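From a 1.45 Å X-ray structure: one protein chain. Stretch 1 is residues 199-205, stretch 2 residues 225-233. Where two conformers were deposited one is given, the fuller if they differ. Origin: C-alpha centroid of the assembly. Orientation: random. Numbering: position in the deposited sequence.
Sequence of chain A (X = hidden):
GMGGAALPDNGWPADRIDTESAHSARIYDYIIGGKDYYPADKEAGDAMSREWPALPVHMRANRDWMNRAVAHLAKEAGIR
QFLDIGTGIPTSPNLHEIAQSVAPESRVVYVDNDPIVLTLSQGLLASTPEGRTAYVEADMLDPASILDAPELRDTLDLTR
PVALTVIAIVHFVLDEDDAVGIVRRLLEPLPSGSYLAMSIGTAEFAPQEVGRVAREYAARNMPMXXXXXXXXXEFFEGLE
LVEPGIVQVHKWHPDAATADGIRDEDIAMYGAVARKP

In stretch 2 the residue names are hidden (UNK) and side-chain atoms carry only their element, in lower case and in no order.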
# COMPACT_ATOMS: atom_id res chain seq x y z
N SER A 199 0.64 -5.42 -1.38
CA SER A 199 0.48 -6.24 -0.16
C SER A 199 -1.01 -6.52 0.00
O SER A 199 -1.87 -5.60 -0.14
CB SER A 199 1.11 -5.61 1.07
OG SER A 199 0.49 -4.41 1.43
N ILE A 200 -1.35 -7.77 0.31
CA ILE A 200 -2.70 -8.30 0.30
C ILE A 200 -3.01 -9.02 1.63
O ILE A 200 -2.32 -9.97 2.01
CB ILE A 200 -2.86 -9.30 -0.88
CG1 ILE A 200 -2.62 -8.59 -2.23
CG2 ILE A 200 -4.25 -9.97 -0.92
CD1 ILE A 200 -2.46 -9.50 -3.45
N GLY A 201 -4.05 -8.55 2.32
CA GLY A 201 -4.40 -9.10 3.64
C GLY A 201 -4.92 -10.54 3.53
O GLY A 201 -5.65 -10.90 2.56
N THR A 202 -4.52 -11.38 4.48
CA THR A 202 -4.92 -12.79 4.53
C THR A 202 -5.19 -13.22 5.99
O THR A 202 -4.55 -12.71 6.90
CB THR A 202 -3.84 -13.71 3.93
OG1 THR A 202 -4.25 -15.09 4.06
CG2 THR A 202 -2.48 -13.52 4.61
N ALA A 203 -6.15 -14.12 6.18
CA ALA A 203 -6.39 -14.77 7.48
C ALA A 203 -5.78 -16.16 7.63
O ALA A 203 -5.98 -16.81 8.66
CB ALA A 203 -7.89 -14.86 7.78
N GLU A 204 -5.06 -16.63 6.62
CA GLU A 204 -4.65 -18.03 6.61
C GLU A 204 -3.75 -18.42 7.78
O GLU A 204 -3.81 -19.56 8.25
CB GLU A 204 -3.99 -18.39 5.28
CG GLU A 204 -4.89 -18.23 4.06
CD GLU A 204 -4.37 -19.01 2.87
OE1 GLU A 204 -4.66 -20.22 2.73
OE2 GLU A 204 -3.67 -18.37 2.06
N PHE A 205 -2.91 -17.49 8.24
CA PHE A 205 -1.86 -17.79 9.24
C PHE A 205 -2.30 -17.60 10.69
O PHE A 205 -1.64 -18.09 11.58
CB PHE A 205 -0.62 -16.95 8.92
CG PHE A 205 -0.07 -17.24 7.55
CD1 PHE A 205 0.73 -18.34 7.34
CD2 PHE A 205 -0.41 -16.46 6.46
CE1 PHE A 205 1.22 -18.61 6.05
CE2 PHE A 205 0.06 -16.75 5.21
CZ PHE A 205 0.89 -17.81 5.01
N UNK A 225 -12.09 -7.75 2.90
CA UNK A 225 -12.04 -8.98 2.17
C UNK A 225 -10.60 -9.51 2.27
O UNK A 225 -9.71 -9.00 1.60
c UNK A 225 -12.72 -13.20 -0.94
n UNK A 225 -11.67 -13.57 -0.24
n UNK A 225 -13.47 -12.15 -0.62
c UNK A 225 -13.19 -11.22 0.46
n UNK A 225 -13.07 -13.94 -2.00
c UNK A 225 -12.32 -10.07 -0.11
c UNK A 225 -12.44 -8.80 0.71
N UNK A 226 -10.41 -10.49 3.15
CA UNK A 226 -9.14 -11.20 3.30
C UNK A 226 -9.09 -12.36 2.32
O UNK A 226 -10.12 -13.01 2.07
c UNK A 226 -8.93 -11.62 4.77
c UNK A 226 -7.85 -9.38 5.47
c UNK A 226 -8.80 -11.01 7.15
c UNK A 226 -8.94 -10.44 5.75
N UNK A 227 -7.91 -12.60 1.77
CA UNK A 227 -7.73 -13.51 0.66
C UNK A 227 -6.75 -14.66 0.92
O UNK A 227 -5.79 -14.50 1.70
c UNK A 227 -7.84 -10.96 -2.32
n UNK A 227 -10.51 -8.56 -3.12
c UNK A 227 -9.47 -9.09 -2.49
n UNK A 227 -8.98 -10.26 -2.92
c UNK A 227 -8.33 -11.85 -1.16
c UNK A 227 -7.26 -12.70 -0.56
n UNK A 227 -8.93 -8.43 -1.50
N UNK A 228 -7.00 -15.79 0.27
CA UNK A 228 -6.05 -16.89 0.25
C UNK A 228 -4.90 -16.62 -0.73
O UNK A 228 -4.98 -15.71 -1.56
c UNK A 228 -7.90 -18.53 0.84
o UNK A 228 -7.21 -18.02 -1.51
c UNK A 228 -6.74 -18.18 -0.15
N UNK A 229 -3.87 -17.45 -0.68
CA UNK A 229 -2.79 -17.35 -1.66
C UNK A 229 -3.33 -17.47 -3.11
O UNK A 229 -2.95 -16.69 -4.00
c UNK A 229 -1.71 -18.41 -1.36
n UNK A 229 1.50 -17.77 -3.00
c UNK A 229 0.84 -18.41 -3.93
c UNK A 229 0.71 -17.64 -1.89
n UNK A 229 -0.36 -18.72 -3.46
c UNK A 229 -0.47 -18.25 -2.17
N UNK A 230 -4.23 -18.45 -3.34
CA UNK A 230 -4.83 -18.62 -4.67
C UNK A 230 -5.56 -17.36 -5.15
O UNK A 230 -5.47 -16.99 -6.32
c UNK A 230 -5.78 -19.81 -4.73
N UNK A 231 -6.29 -16.70 -4.26
CA UNK A 231 -6.96 -15.46 -4.59
C UNK A 231 -5.98 -14.32 -4.84
O UNK A 231 -6.20 -13.49 -5.75
o UNK A 231 -11.26 -16.10 -2.43
c UNK A 231 -7.95 -15.11 -3.48
c UNK A 231 -10.05 -15.89 -2.25
o UNK A 231 -9.57 -15.52 -1.16
c UNK A 231 -9.16 -16.06 -3.46
N UNK A 232 -4.88 -14.27 -4.09
CA UNK A 232 -3.86 -13.26 -4.33
C UNK A 232 -3.25 -13.42 -5.74
O UNK A 232 -2.91 -12.43 -6.40
c UNK A 232 -2.78 -13.35 -3.26
N UNK A 233 -3.11 -14.68 -6.16
CA UNK A 233 -2.49 -14.99 -7.47
C UNK A 233 -3.28 -14.35 -8.62
O UNK A 233 -2.68 -14.00 -9.67
o UNK A 233 -0.03 -19.10 -7.54
c UNK A 233 -1.18 -18.68 -7.30
c UNK A 233 -2.37 -16.50 -7.71
c UNK A 233 -1.32 -17.22 -6.89
o UNK A 233 -2.20 -19.38 -7.44
O HOH W 1 -7.19 -9.16 0.73

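Position 225 carries three carbons, a nitrogen, then a carbon bearing two more nitrogens, a guanidinium; its CA-to-CB bond points away from stretch 1, and the side chain does not reach it. This is Arg225, whose NH1 donates to the backbone O of 226 at 2.8 Å.

Position 226 has four carbons forked at the second, and its CB points toward stretch 1. One fork carbon lies 4.0 Å from Thr202 N, the other 4.0 Å from Ala203 CB. The fork after a single CH2 makes it Leu226. An ideal CB on Gly201 would sit 2.9 Å from Leu226 CD2, a clash, so the glycine leaves room for this methyl.

Position 227 is a second guanidinium chain, extended, with its third carbon 4.0 Å from Ile200 CG2: Arg227. Its aliphatic part packs on the isoleucine, while NH1 donates to a water at 2.9 Å. That water in turn donates to Gly201 O at 3.0 Å and to Arg225 O at 2.7 Å, tying both stretches together.

Position 228 has one carbon carrying an oxygen and a carbon, hence Thr228. Its CB is 3.8 Å from Glu204 OE2. Thr228 OG1 caps the helix that follows, accepting from the backbone N of position 231, with 3.2 Å between Thr228 OG1 and that N.

Position 229 shows one carbon and a five-membered ring of three carbons and two nitrogens: His229. The contact uses its backbone, with His229 N donating to Glu204 OE2 at 2.9 Å.

Position 230 has a single carbon pointing away from stretch 1, Ala230, and is exposed.

Position 231 has three carbons, the last with two oxygens, and makes no contact across: Glu231. Its carboxylate holds the turn, with OE2 2.9 Å from Arg225 NH2 in a salt bridge and OE1 accepting from Thr228 N at 3.0 Å.

Position 232 is again a single carbon, now pointing toward stretch 1 and 3.9 Å from Ile200 CD1: Ala232, buried.

Position 233 has three carbons ending in two oxygens and points away: Glu233, free of stretch 1.

The contact begins with backbone pairing: Arg227 N donates to Gly201 O at 2.9 Å and a nearly straight 167°. Thr202 OG1 extends it, donating to Arg227 O at 2.9 Å while accepting from Glu204 N at 3.1 Å, so one hydroxyl joins the stretches and braces its own turn. Glu204 then takes up a free NH of the helix's first turn. Apolar packing by Ile200 and Leu226 fills in around these polar anchors.

Stretch 2 225-233: RLRTHAEAE
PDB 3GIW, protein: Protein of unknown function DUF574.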